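Local coordinates for protein aminoacyl-tRNA synthetase (Cryptosporidium parvum, PDB 5F9Z) that probably catalyses the ATP-dependent attachment of proline to its cognate tRNA, as a class II prolyl-tRNA synthetase, and is captured here with halofuginone and an ATP analogue, at residues V359-E364 with P398-E403; F230-G235 with N417-R422. All coordinates share one frame; numbering follows the deposited sequence.

Overall arrangement
Contact 1 lies in the anticodon-binding domain, where the start of strand 361-365 meets helix 393-417; contact 2 lies where the hairpin of strands 223-231 and 236-247 in the class II catalytic core meets the chain just past that same helix. Helix 393-417 therefore links the two: it packs on the anticodon-binding sheet early in its course and leads into the turn of contact 2. The centres are about 29 Å apart and the nearest atoms about 16 Å. Along the sequence, contact 1 is nested between the segments of contact 2, so the chain passes from catalytic core to anticodon-binding domain and then returns to pack beside the core as it enters the C-terminal, zinc-binding part.

Contact 1: residues V359-E364 with P398-E403; sequences VCLRFE and PKLLEE
Apolar packing alone joins 359-364 to 398-403, with C360 and L361 set against L400 and L401. At its centre is the L401 methyl CD2, which L361 CD1 meets at 3.7 Å and C360 CB at 3.8 Å; one branch of the helix leucine thus touches two consecutive residues. The CG of L361 is also close, 4.0 Å from L401 CD2. With CG beside its own backbone N (chi1 -50°) and an extended second torsion, L361 carries CD1 out to the helix, and there the same methyl reaches L400 CB at 4.2 Å. The L361 and L400 side chains cross at about a right angle. All four residues are buried.

The helix packs against the start of a sheet strand and the loop leading into it, within the anticodon-binding domain, a mixed alpha/beta fold in which strand 361-365 runs between strands 304-308 and 374-379. P297, touched by both C360 and L401, extends the apolar cluster.

The polar side chains of 359-364 are engaged away from helix 393-417. R362 NE donates to E364 OE2 at 3.0 Å in a fairly straight salt-bridge hydrogen bond (162°); E364 OE2 accepts with its anti lone pair and lies close to the plane of the R362 guanidinium (11° out of it). R362 NH1 has a second acidic partner, E355 of helix 347-356, and Y351 of that helix makes a cation-pi contact with R362.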
# COMPACT_ATOMS: atom_id res chain seq x y z
N VAL A 359 -12.69 -8.76 -10.88
CA VAL A 359 -12.09 -9.87 -11.61
C VAL A 359 -11.57 -9.37 -12.95
O VAL A 359 -12.29 -8.70 -13.70
CB VAL A 359 -13.11 -11.01 -11.80
CG1 VAL A 359 -12.50 -12.13 -12.63
CG2 VAL A 359 -13.56 -11.53 -10.44
N CYS A 360 -10.31 -9.70 -13.26
CA CYS A 360 -9.63 -9.10 -14.40
C CYS A 360 -10.33 -9.45 -15.71
O CYS A 360 -10.58 -8.57 -16.55
CB CYS A 360 -8.17 -9.55 -14.43
SG CYS A 360 -7.29 -9.28 -12.89
N LEU A 361 -10.63 -10.73 -15.92
CA LEU A 361 -11.23 -11.19 -17.16
C LEU A 361 -12.43 -12.07 -16.84
O LEU A 361 -12.42 -12.82 -15.87
CB LEU A 361 -10.23 -11.98 -18.01
CG LEU A 361 -8.86 -11.36 -18.28
CD1 LEU A 361 -7.93 -12.38 -18.93
CD2 LEU A 361 -8.99 -10.12 -19.15
N ARG A 362 -13.47 -11.97 -17.67
CA ARG A 362 -14.60 -12.88 -17.61
C ARG A 362 -14.72 -13.61 -18.93
O ARG A 362 -14.53 -13.03 -20.00
CB ARG A 362 -15.91 -12.16 -17.27
CG ARG A 362 -16.50 -11.30 -18.37
CD ARG A 362 -18.00 -11.19 -18.19
NE ARG A 362 -18.61 -10.15 -19.02
CZ ARG A 362 -18.84 -8.91 -18.62
NH1 ARG A 362 -18.51 -8.54 -17.38
NH2 ARG A 362 -19.39 -8.03 -19.44
N PHE A 363 -15.01 -14.91 -18.85
CA PHE A 363 -15.19 -15.75 -20.03
C PHE A 363 -16.68 -16.04 -20.18
O PHE A 363 -17.29 -16.63 -19.28
CB PHE A 363 -14.40 -17.06 -19.91
CG PHE A 363 -12.91 -16.89 -20.02
CD1 PHE A 363 -12.34 -15.65 -20.23
CD2 PHE A 363 -12.08 -17.99 -19.91
CE1 PHE A 363 -10.97 -15.51 -20.33
CE2 PHE A 363 -10.71 -17.86 -20.02
CZ PHE A 363 -10.15 -16.61 -20.22
N GLU A 364 -17.25 -15.63 -21.31
CA GLU A 364 -18.63 -15.92 -21.64
C GLU A 364 -18.65 -17.14 -22.56
O GLU A 364 -18.10 -17.10 -23.66
CB GLU A 364 -19.30 -14.72 -22.30
CG GLU A 364 -19.24 -13.45 -21.46
CD GLU A 364 -19.84 -12.25 -22.16
OE1 GLU A 364 -20.28 -12.39 -23.32
OE2 GLU A 364 -19.86 -11.16 -21.56
N PRO A 398 -2.14 -15.55 -20.10
CA PRO A 398 -1.03 -14.95 -19.35
C PRO A 398 -0.55 -13.64 -19.95
O PRO A 398 -0.12 -12.74 -19.21
CB PRO A 398 0.06 -16.03 -19.40
CG PRO A 398 -0.69 -17.29 -19.54
CD PRO A 398 -1.86 -16.96 -20.43
N LYS A 399 -0.62 -13.49 -21.28
CA LYS A 399 -0.25 -12.22 -21.90
C LYS A 399 -1.26 -11.13 -21.58
O LYS A 399 -0.88 -9.98 -21.33
CB LYS A 399 -0.11 -12.40 -23.41
CG LYS A 399 1.10 -13.21 -23.84
CD LYS A 399 1.27 -13.20 -25.35
CE LYS A 399 0.06 -13.80 -26.05
NZ LYS A 399 0.22 -13.83 -27.53
N LEU A 400 -2.55 -11.46 -21.59
CA LEU A 400 -3.57 -10.46 -21.30
C LEU A 400 -3.47 -9.96 -19.87
O LEU A 400 -3.57 -8.75 -19.62
CB LEU A 400 -4.97 -11.03 -21.57
CG LEU A 400 -5.38 -11.14 -23.03
CD1 LEU A 400 -6.79 -11.70 -23.15
CD2 LEU A 400 -5.29 -9.78 -23.71
N LEU A 401 -3.26 -10.86 -18.91
CA LEU A 401 -3.06 -10.44 -17.53
C LEU A 401 -1.78 -9.63 -17.39
O LEU A 401 -1.72 -8.67 -16.62
CB LEU A 401 -3.04 -11.66 -16.61
CG LEU A 401 -4.33 -12.49 -16.58
CD1 LEU A 401 -4.18 -13.69 -15.65
CD2 LEU A 401 -5.51 -11.63 -16.18
N GLU A 402 -0.73 -10.02 -18.13
CA GLU A 402 0.49 -9.23 -18.16
C GLU A 402 0.22 -7.84 -18.73
O GLU A 402 0.67 -6.83 -18.17
CB GLU A 402 1.55 -9.96 -19.00
CG GLU A 402 2.86 -9.21 -19.14
CD GLU A 402 3.88 -9.60 -18.09
OE1 GLU A 402 3.54 -10.42 -17.21
OE2 GLU A 402 5.02 -9.09 -18.14
N GLU A 403 -0.51 -7.77 -19.84
CA GLU A 403 -0.88 -6.48 -20.42
C GLU A 403 -1.79 -5.70 -19.48
O GLU A 403 -1.69 -4.48 -19.38
CB GLU A 403 -1.55 -6.69 -21.77
CG GLU A 403 -1.88 -5.41 -22.51
CD GLU A 403 -2.80 -5.63 -23.69
OE1 GLU A 403 -3.39 -4.64 -24.19
OE2 GLU A 403 -2.95 -6.79 -24.12

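Contact 2: residues F230-G235 with N417-R422; sequences FIPEIG and NESIIR
The end of strand 223-231 and the turn leading to strand 236-247 meet the type I beta turn N417-I420, by which the chain passes from helix 393-417 into strand 420-422. F230 and P232 receive S419 from this turn. The closest approach is S419 CB to F230 CE2, 3.5 Å, with F230 CD2 next at 3.7 Å; the CB approaches the ring obliquely, near CD2 and CE2. F230 holds CG anti to its backbone N (chi1 -174°), which extends the ring toward the turn. The hydroxyl of S419 lies alongside: OG is 3.7 Å from F230 CE2 and 3.9 Å from both CB and CG of P232. OG meets only carbon atoms of F230 and P232, and its hydrogen bond goes to the carbonyl oxygen of R415 in helix 393-417, which ties the serine side chain back to the helix.

M438 also touches the F230 ring, and the M438 backbone is hydrogen-bonded to those of S419 and I421, so strand 438-443 flanks the joint as well. The arrangement is plain packing of a beta-hairpin end from the class II catalytic core against a helix-to-strand turn whose strand, 420-422, pairs with strand 438-443 of the C-terminal zinc-bearing part.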
# COMPACT_ATOMS: atom_id res chain seq x y z
N PHE A 230 -0.27 9.12 -3.81
CA PHE A 230 -1.14 10.26 -3.99
C PHE A 230 -2.48 9.81 -4.55
O PHE A 230 -2.53 8.99 -5.47
CB PHE A 230 -0.51 11.31 -4.92
CG PHE A 230 -1.29 12.58 -5.03
CD1 PHE A 230 -1.34 13.48 -3.97
CD2 PHE A 230 -1.99 12.89 -6.19
CE1 PHE A 230 -2.06 14.65 -4.07
CE2 PHE A 230 -2.71 14.06 -6.29
CZ PHE A 230 -2.75 14.94 -5.23
N ILE A 231 -3.56 10.35 -3.98
CA ILE A 231 -4.91 10.08 -4.45
C ILE A 231 -5.45 11.35 -5.10
O ILE A 231 -5.83 12.29 -4.39
CB ILE A 231 -5.82 9.61 -3.30
CG1 ILE A 231 -5.14 8.49 -2.51
CG2 ILE A 231 -7.17 9.15 -3.84
CD1 ILE A 231 -4.84 7.25 -3.33
N PRO A 232 -5.49 11.42 -6.43
CA PRO A 232 -5.90 12.68 -7.08
C PRO A 232 -7.33 13.10 -6.77
O PRO A 232 -7.60 14.31 -6.69
CB PRO A 232 -5.72 12.38 -8.58
CG PRO A 232 -4.76 11.22 -8.62
CD PRO A 232 -5.06 10.41 -7.41
N GLU A 233 -8.24 12.15 -6.59
CA GLU A 233 -9.65 12.49 -6.42
C GLU A 233 -9.92 13.28 -5.15
O GLU A 233 -10.96 13.94 -5.05
CB GLU A 233 -10.51 11.23 -6.44
CG GLU A 233 -10.62 10.56 -7.81
CD GLU A 233 -9.36 9.82 -8.21
OE1 GLU A 233 -8.49 9.60 -7.35
OE2 GLU A 233 -9.24 9.45 -9.40
N ILE A 234 -9.01 13.24 -4.17
CA ILE A 234 -9.10 14.07 -2.98
C ILE A 234 -7.88 14.96 -2.80
O ILE A 234 -7.83 15.73 -1.84
CB ILE A 234 -9.33 13.22 -1.71
CG1 ILE A 234 -8.19 12.23 -1.52
CG2 ILE A 234 -10.67 12.52 -1.78
CD1 ILE A 234 -8.34 11.38 -0.29
N GLY A 235 -6.91 14.89 -3.71
CA GLY A 235 -5.76 15.77 -3.65
C GLY A 235 -4.92 15.63 -2.41
O GLY A 235 -4.36 16.63 -1.93
N ASN A 417 1.80 11.76 -12.67
CA ASN A 417 2.68 12.77 -13.24
C ASN A 417 1.95 14.09 -13.47
O ASN A 417 2.51 15.17 -13.24
CB ASN A 417 3.28 12.26 -14.55
CG ASN A 417 4.18 11.06 -14.35
OD1 ASN A 417 4.67 10.81 -13.25
ND2 ASN A 417 4.39 10.29 -15.42
N GLU A 418 0.69 14.03 -13.91
CA GLU A 418 -0.09 15.24 -14.10
C GLU A 418 -0.54 15.86 -12.78
O GLU A 418 -1.03 16.99 -12.78
CB GLU A 418 -1.30 14.96 -14.98
CG GLU A 418 -2.41 14.17 -14.30
CD GLU A 418 -3.58 13.90 -15.23
OE1 GLU A 418 -4.42 13.03 -14.89
OE2 GLU A 418 -3.67 14.55 -16.29
N SER A 419 -0.39 15.15 -11.67
CA SER A 419 -0.71 15.67 -10.35
C SER A 419 0.46 16.38 -9.69
O SER A 419 0.32 16.89 -8.57
CB SER A 419 -1.20 14.54 -9.44
OG SER A 419 -2.40 13.97 -9.93
N ILE A 420 1.62 16.42 -10.35
CA ILE A 420 2.82 17.06 -9.81
C ILE A 420 3.06 18.32 -10.63
O ILE A 420 3.41 18.25 -11.82
CB ILE A 420 4.03 16.13 -9.85
CG1 ILE A 420 3.71 14.81 -9.15
CG2 ILE A 420 5.23 16.78 -9.20
CD1 ILE A 420 4.85 13.82 -9.14
N ILE A 421 2.88 19.48 -10.01
CA ILE A 421 3.04 20.78 -10.66
C ILE A 421 4.25 21.48 -10.06
O ILE A 421 4.40 21.52 -8.84
CB ILE A 421 1.77 21.64 -10.52
CG1 ILE A 421 0.56 20.91 -11.10
CG2 ILE A 421 1.96 22.99 -11.19
CD1 ILE A 421 0.70 20.55 -12.56
N ARG A 422 5.10 22.02 -10.92
CA ARG A 422 6.29 22.75 -10.48
C ARG A 422 5.94 24.20 -10.20
O ARG A 422 5.39 24.89 -11.07
CB ARG A 422 7.40 22.67 -11.52
CG ARG A 422 8.60 23.54 -11.17
CD ARG A 422 9.73 23.43 -12.17
NE ARG A 422 10.84 24.31 -11.82
CZ ARG A 422 12.01 24.32 -12.44
NH1 ARG A 422 12.24 23.49 -13.45
NH2 ARG A 422 12.96 25.16 -12.05